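Matching sites in multicopper oxidase from Uncultured bacterium, a protein that probably couples the one-electron oxidation of substrates to the reduction of dioxygen to water at bound copper ions, as multicopper oxidases do (PDB 4E9Y (chain A, 1.50 Å), residues R192-G197 and G234-V239), and in its relative multicopper oxidase type 1 from Nitrosomonas europaea (PDB 3G5W (chain B, 1.90 Å), residues R191-G196 and G233-V238). Structure 2 is superposed on structure 1 by the backbone atoms of these residues (RMSD 0.47 Å); each is numbered along its deposited sequence.

Structure 1 (4E9Y); sequences RFFGAG and GERYDV.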
loop_
_atom_site.group_PDB
_atom_site.type_symbol
_atom_site.label_atom_id
_atom_site.label_comp_id
_atom_site.label_asym_id
_atom_site.label_seq_id
_atom_site.Cartn_x
_atom_site.Cartn_y
_atom_site.Cartn_z
ATOM N N ARG A 192 -17.086 -4.627 -6.080
ATOM C CA ARG A 192 -16.122 -5.564 -5.480
ATOM C C ARG A 192 -14.798 -5.374 -6.205
ATOM O O ARG A 192 -14.685 -5.646 -7.409
ATOM C CB ARG A 192 -16.628 -6.996 -5.619
ATOM C CG ARG A 192 -18.014 -7.235 -5.021
ATOM C CD ARG A 192 -18.531 -8.601 -5.444
ATOM N NE ARG A 192 -19.937 -8.888 -5.234
ATOM C CZ ARG A 192 -20.404 -9.716 -4.309
ATOM N NH1 ARG A 192 -19.598 -10.351 -3.454
ATOM N NH2 ARG A 192 -21.709 -9.919 -4.222
ATOM N N PHE A 193 -13.780 -4.871 -5.488
ATOM C CA PHE A 193 -12.469 -4.626 -6.035
ATOM C C PHE A 193 -11.548 -5.848 -5.780
ATOM O O PHE A 193 -11.589 -6.332 -4.644
ATOM C CB PHE A 193 -11.798 -3.426 -5.363
ATOM C CG PHE A 193 -12.488 -2.064 -5.542
ATOM C CD1 PHE A 193 -12.681 -1.527 -6.820
ATOM C CD2 PHE A 193 -12.869 -1.360 -4.430
ATOM C CE1 PHE A 193 -13.265 -0.272 -6.970
ATOM C CE2 PHE A 193 -13.470 -0.112 -4.579
ATOM C CZ PHE A 193 -13.644 0.421 -5.847
ATOM N N PHE A 194 -10.809 -6.214 -6.811
ATOM C CA PHE A 194 -9.855 -7.309 -6.685
ATOM C C PHE A 194 -8.456 -6.891 -7.139
ATOM O O PHE A 194 -8.276 -6.326 -8.224
ATOM C CB PHE A 194 -10.203 -8.518 -7.543
ATOM C CG PHE A 194 -11.573 -9.121 -7.404
ATOM C CD1 PHE A 194 -11.734 -10.450 -7.050
ATOM C CD2 PHE A 194 -12.711 -8.357 -7.678
ATOM C CE1 PHE A 194 -13.007 -11.018 -6.986
ATOM C CE2 PHE A 194 -13.979 -8.902 -7.623
ATOM C CZ PHE A 194 -14.114 -10.255 -7.315
ATOM N N GLY A 195 -7.463 -7.192 -6.290
ATOM C CA GLY A 195 -6.070 -7.004 -6.725
ATOM C C GLY A 195 -5.597 -8.299 -7.397
ATOM O O GLY A 195 -4.940 -9.169 -6.834
ATOM N N ALA A 196 -5.982 -8.436 -8.665
ATOM C CA ALA A 196 -5.748 -9.706 -9.350
ATOM C C ALA A 196 -4.305 -9.809 -9.809
ATOM O O ALA A 196 -3.723 -10.886 -9.709
ATOM C CB ALA A 196 -6.737 -9.809 -10.503
ATOM N N GLY A 197 -3.688 -8.745 -10.277
ATOM C CA GLY A 197 -2.311 -8.735 -10.739
ATOM C C GLY A 197 -1.322 -8.344 -9.629
ATOM O O GLY A 197 -1.642 -8.462 -8.451
ATOM N N GLY A 234 -3.907 -9.731 -4.235
ATOM C CA GLY A 234 -4.562 -10.714 -3.413
ATOM C C GLY A 234 -5.806 -10.244 -2.695
ATOM O O GLY A 234 -6.706 -11.009 -2.361
ATOM N N GLU A 235 -5.862 -8.931 -2.413
ATOM C CA GLU A 235 -6.938 -8.430 -1.582
ATOM C C GLU A 235 -8.262 -8.229 -2.326
ATOM O O GLU A 235 -8.218 -8.045 -3.549
ATOM C CB GLU A 235 -6.548 -7.027 -1.080
ATOM C CG GLU A 235 -5.266 -6.962 -0.216
ATOM C CD GLU A 235 -5.266 -5.587 0.466
ATOM O OE1 GLU A 235 -4.830 -4.668 -0.266
ATOM O OE2 GLU A 235 -5.730 -5.418 1.593
ATOM N N ARG A 236 -9.361 -8.232 -1.591
ATOM C CA ARG A 236 -10.626 -7.712 -2.138
ATOM C C ARG A 236 -11.200 -6.711 -1.143
ATOM O O ARG A 236 -11.064 -6.866 0.088
ATOM C CB ARG A 236 -11.632 -8.837 -2.393
ATOM C CG ARG A 236 -11.286 -9.686 -3.609
ATOM C CD ARG A 236 -10.313 -10.839 -3.295
ATOM N NE ARG A 236 -10.880 -11.758 -2.316
ATOM C CZ ARG A 236 -10.257 -12.324 -1.280
ATOM N NH1 ARG A 236 -8.964 -12.080 -1.040
ATOM N NH2 ARG A 236 -10.962 -13.130 -0.484
ATOM N N TYR A 237 -11.860 -5.696 -1.690
ATOM C CA TYR A 237 -12.677 -4.797 -0.899
ATOM C C TYR A 237 -14.082 -4.721 -1.520
ATOM O O TYR A 237 -14.066 -4.595 -2.752
ATOM C CB TYR A 237 -12.075 -3.387 -0.826
ATOM C CG TYR A 237 -10.804 -3.401 0.021
ATOM C CD1 TYR A 237 -10.913 -3.176 1.395
ATOM C CD2 TYR A 237 -9.566 -3.654 -0.552
ATOM C CE1 TYR A 237 -9.784 -3.185 2.203
ATOM C CE2 TYR A 237 -8.433 -3.659 0.256
ATOM C CZ TYR A 237 -8.561 -3.429 1.607
ATOM O OH TYR A 237 -7.450 -3.441 2.429
ATOM N N ASP A 238 -15.117 -4.819 -0.716
ATOM C CA ASP A 238 -16.473 -4.575 -1.197
ATOM C C ASP A 238 -16.877 -3.179 -0.690
ATOM O O ASP A 238 -16.682 -2.902 0.501
ATOM C CB ASP A 238 -17.515 -5.557 -0.709
ATOM C CG ASP A 238 -17.358 -7.013 -1.105
ATOM O OD1 ASP A 238 -16.287 -7.409 -1.610
ATOM O OD2 ASP A 238 -18.336 -7.751 -0.860
ATOM N N VAL A 239 -17.475 -2.375 -1.572
ATOM C CA VAL A 239 -17.985 -1.080 -1.107
ATOM C C VAL A 239 -19.435 -0.885 -1.579
ATOM O O VAL A 239 -19.904 -1.659 -2.430
ATOM C CB VAL A 239 -17.143 0.093 -1.624
ATOM C CG1 VAL A 239 -15.661 -0.117 -1.252
ATOM C CG2 VAL A 239 -17.313 0.263 -3.133
#
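Phe193 sends its ring atom CE2 to the two methyls of Val239, 4.0 Å from CG1, on the same sheet face as Tyr237. With CG anti to the carbonyl carbon (chi1 -63°), the ring leans toward Val239, while CB of Phe193 rests 3.7 Å from Tyr237 O. On the other face, Phe194 crosses Arg236, CD1 of the ring 3.6 Å from the arginine CG. Arg236 bends at chi2 and chi3, which brings NH1 back to Gly234 O (2.8 Å) in the guanidinium plane. Arg192 and Asp238 share this face; their salt bridge is long, NH1 to OD2 3.9 Å, the oxygen off the guanidinium plane, an attraction of charges without an N-H aimed at it. Backbone hydrogen bonds join antiparallel strands 188-195 and 236-242, central in a six-stranded sheet of a cupredoxin-like domain; Gly234 lies about 5 Å from a bound copper ion. Asp139 and Lys190 are the stronger partners of Arg192 and Asp238, Trp102 packs on Phe194, Met142 and Met210 on Phe193, and Asp227 of a neighbouring subunit pairs with Arg236.

Structure 2 (3G5W); sequences RLIGAG and GERYDV.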
loop_
_atom_site.group_PDB
_atom_site.type_symbol
_atom_site.label_atom_id
_atom_site.label_comp_id
_atom_site.label_asym_id
_atom_site.label_seq_id
_atom_site.Cartn_x
_atom_site.Cartn_y
_atom_site.Cartn_z
ATOM N N ARG B 191 -17.212 -4.782 -6.050
ATOM C CA ARG B 191 -16.355 -5.836 -5.522
ATOM C C ARG B 191 -14.991 -5.726 -6.210
ATOM O O ARG B 191 -14.820 -6.164 -7.351
ATOM C CB ARG B 191 -17.008 -7.205 -5.735
ATOM C CG ARG B 191 -18.411 -7.335 -5.106
ATOM C CD ARG B 191 -19.023 -8.704 -5.399
ATOM N NE ARG B 191 -20.359 -8.877 -4.814
ATOM C CZ ARG B 191 -20.639 -9.663 -3.778
ATOM N NH1 ARG B 191 -19.681 -10.357 -3.169
ATOM N NH2 ARG B 191 -21.895 -9.762 -3.348
ATOM N N LEU B 192 -14.037 -5.095 -5.523
ATOM C CA LEU B 192 -12.715 -4.842 -6.089
ATOM C C LEU B 192 -11.809 -6.020 -5.781
ATOM O O LEU B 192 -11.700 -6.437 -4.630
ATOM C CB LEU B 192 -12.104 -3.554 -5.505
ATOM C CG LEU B 192 -12.932 -2.259 -5.517
ATOM C CD1 LEU B 192 -12.141 -1.119 -4.874
ATOM C CD2 LEU B 192 -13.382 -1.888 -6.929
ATOM N N ILE B 193 -11.164 -6.559 -6.813
ATOM C CA ILE B 193 -10.262 -7.696 -6.651
ATOM C C ILE B 193 -8.882 -7.325 -7.188
ATOM O O ILE B 193 -8.747 -6.918 -8.339
ATOM C CB ILE B 193 -10.811 -8.989 -7.333
ATOM C CG1 ILE B 193 -12.251 -9.281 -6.854
ATOM C CG2 ILE B 193 -9.880 -10.181 -7.040
ATOM C CD1 ILE B 193 -12.981 -10.404 -7.607
ATOM N N GLY B 194 -7.873 -7.430 -6.324
ATOM C CA GLY B 194 -6.494 -7.123 -6.691
ATOM C C GLY B 194 -5.848 -8.318 -7.368
ATOM O O GLY B 194 -5.118 -9.084 -6.742
ATOM N N ALA B 195 -6.137 -8.478 -8.654
ATOM C CA ALA B 195 -5.635 -9.612 -9.424
ATOM C C ALA B 195 -4.209 -9.373 -9.917
ATOM O O ALA B 195 -3.527 -10.314 -10.344
ATOM C CB ALA B 195 -6.576 -9.913 -10.594
ATOM N N GLY B 196 -3.752 -8.126 -9.816
ATOM C CA GLY B 196 -2.478 -7.710 -10.390
ATOM C C GLY B 196 -1.289 -7.731 -9.456
ATOM O O GLY B 196 -1.388 -8.164 -8.304
ATOM N N GLY B 233 -3.988 -9.720 -4.225
ATOM C CA GLY B 233 -4.628 -10.772 -3.433
ATOM C C GLY B 233 -5.792 -10.309 -2.569
ATOM O O GLY B 233 -6.672 -11.103 -2.240
ATOM N N GLU B 234 -5.793 -9.030 -2.195
ATOM C CA GLU B 234 -6.874 -8.460 -1.374
ATOM C C GLU B 234 -8.156 -8.287 -2.173
ATOM O O GLU B 234 -8.121 -8.118 -3.391
ATOM C CB GLU B 234 -6.474 -7.099 -0.806
ATOM C CG GLU B 234 -5.284 -7.117 0.128
ATOM C CD GLU B 234 -5.133 -5.800 0.861
ATOM O OE1 GLU B 234 -4.676 -4.811 0.234
ATOM O OE2 GLU B 234 -5.493 -5.752 2.061
ATOM N N ARG B 235 -9.289 -8.336 -1.472
ATOM C CA ARG B 235 -10.552 -7.897 -2.038
ATOM C C ARG B 235 -11.183 -6.910 -1.082
ATOM O O ARG B 235 -11.124 -7.097 0.136
ATOM C CB ARG B 235 -11.515 -9.065 -2.265
ATOM C CG ARG B 235 -11.131 -10.012 -3.407
ATOM C CD ARG B 235 -10.152 -11.074 -2.942
ATOM N NE ARG B 235 -10.772 -12.002 -2.003
ATOM C CZ ARG B 235 -10.145 -12.580 -0.987
ATOM N NH1 ARG B 235 -8.859 -12.324 -0.754
ATOM N NH2 ARG B 235 -10.813 -13.407 -0.189
ATOM N N TYR B 236 -11.779 -5.864 -1.647
ATOM C CA TYR B 236 -12.583 -4.921 -0.889
ATOM C C TYR B 236 -13.941 -4.749 -1.550
ATOM O O TYR B 236 -14.017 -4.534 -2.760
ATOM C CB TYR B 236 -11.873 -3.571 -0.790
ATOM C CG TYR B 236 -10.705 -3.588 0.171
ATOM C CD1 TYR B 236 -10.908 -3.444 1.541
ATOM C CD2 TYR B 236 -9.399 -3.762 -0.287
ATOM C CE1 TYR B 236 -9.842 -3.466 2.437
ATOM C CE2 TYR B 236 -8.320 -3.784 0.604
ATOM C CZ TYR B 236 -8.551 -3.631 1.963
ATOM O OH TYR B 236 -7.499 -3.656 2.858
ATOM N N ASP B 237 -15.008 -4.860 -0.757
ATOM C CA ASP B 237 -16.345 -4.495 -1.220
ATOM C C ASP B 237 -16.647 -3.074 -0.777
ATOM O O ASP B 237 -16.646 -2.765 0.421
ATOM C CB ASP B 237 -17.421 -5.455 -0.691
ATOM C CG ASP B 237 -17.252 -6.883 -1.211
ATOM O OD1 ASP B 237 -18.274 -7.571 -1.394
ATOM O OD2 ASP B 237 -16.103 -7.333 -1.420
ATOM N N VAL B 238 -16.906 -2.218 -1.755
ATOM C CA VAL B 238 -17.189 -0.814 -1.501
ATOM C C VAL B 238 -18.646 -0.550 -1.837
ATOM O O VAL B 238 -19.085 -0.808 -2.963
ATOM C CB VAL B 238 -16.274 0.111 -2.333
ATOM C CG1 VAL B 238 -16.545 1.579 -2.005
ATOM C CG2 VAL B 238 -14.802 -0.221 -2.078
#
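Leu192 reaches Val238 through one methyl, CD1, which lies 4.0 Å from CG2 of the valine on the sheet face that also carries Tyr236. Its chi1 of -51° sets CG opposite the carbonyl carbon and carries the fork toward Val238, while CB of Leu192 rests 3.5 Å from Tyr236 O. On the other face, Ile193 crosses Arg235, its CG1 branch 3.7 Å from the arginine CG and its CG2 methyl 3.8 Å from the same atom. Arg235 bends at chi2 and chi3, which brings NH1 back to Gly233 O (2.9 Å) in the guanidinium plane. Arg191 and Asp237 share this face; their salt bridge runs from NH1 to OD1 at 3.6 Å, the oxygen off the guanidinium plane, an attraction of charges without an N-H aimed at it. Backbone hydrogen bonds join the antiparallel strands; Gly233 lies about 5 Å from a bound Cu-O-Cu linkage. Asp138 and Arg189 are the stronger partners of Arg191 and Asp237, Trp101 packs on Ile193, Leu141 and Ile230 on Leu192, and Asp226 of a neighbouring subunit pairs with Arg235.

Comparison
Both structures keep the backbone hydrogen bonds between the antiparallel strands, the salt bridge of Arg192(A) with Asp238(A) and of Arg191(B) with Asp237(B), and the hydrogen bond of Arg236(A) NH1 to Gly234(A) O and of Arg235(B) NH1 to Gly233(B) O. The side chains of Arg236(A), Tyr237(A) and Asp238(A) and their counterparts hold their places. Where Phe193(A) stands against Leu192(B), the CB atoms coincide within the error and the leucine fork follows the near part of the ring: CD1 of Leu192(B) and CD2 of Phe193(A) are 0.9 Å apart. CE1, CE2 and CZ have no counterpart in Leu192(B), which presents less apolar surface beyond its fork, yet both side chains touch the valine, Val239(A) or Val238(B). At Phe194(A) against Ile193(B), the CB atoms stand 0.8 Å apart; CG1 of Ile193(B) falls near CG of Phe194(A). CE2 of the flat ring is unmatched, as is the CG2 methyl on the branched chain of Ile193(B). Phe194(A) lies against Arg236(A) and Ile193(B) against Arg235(B). Val239(A) and Val238(B) are modelled differently, chi1 -54° against -178°, with CA atoms 0.9 Å apart: CG2 of Val238(B) stands near CG1 of Val239(A), while no methyl of Val238(B) takes the position of CG2 of Val239(A). In the loop after the first strand, the CA atoms of Gly197(A) and Gly196(B) stand 1.1 Å apart after superposition.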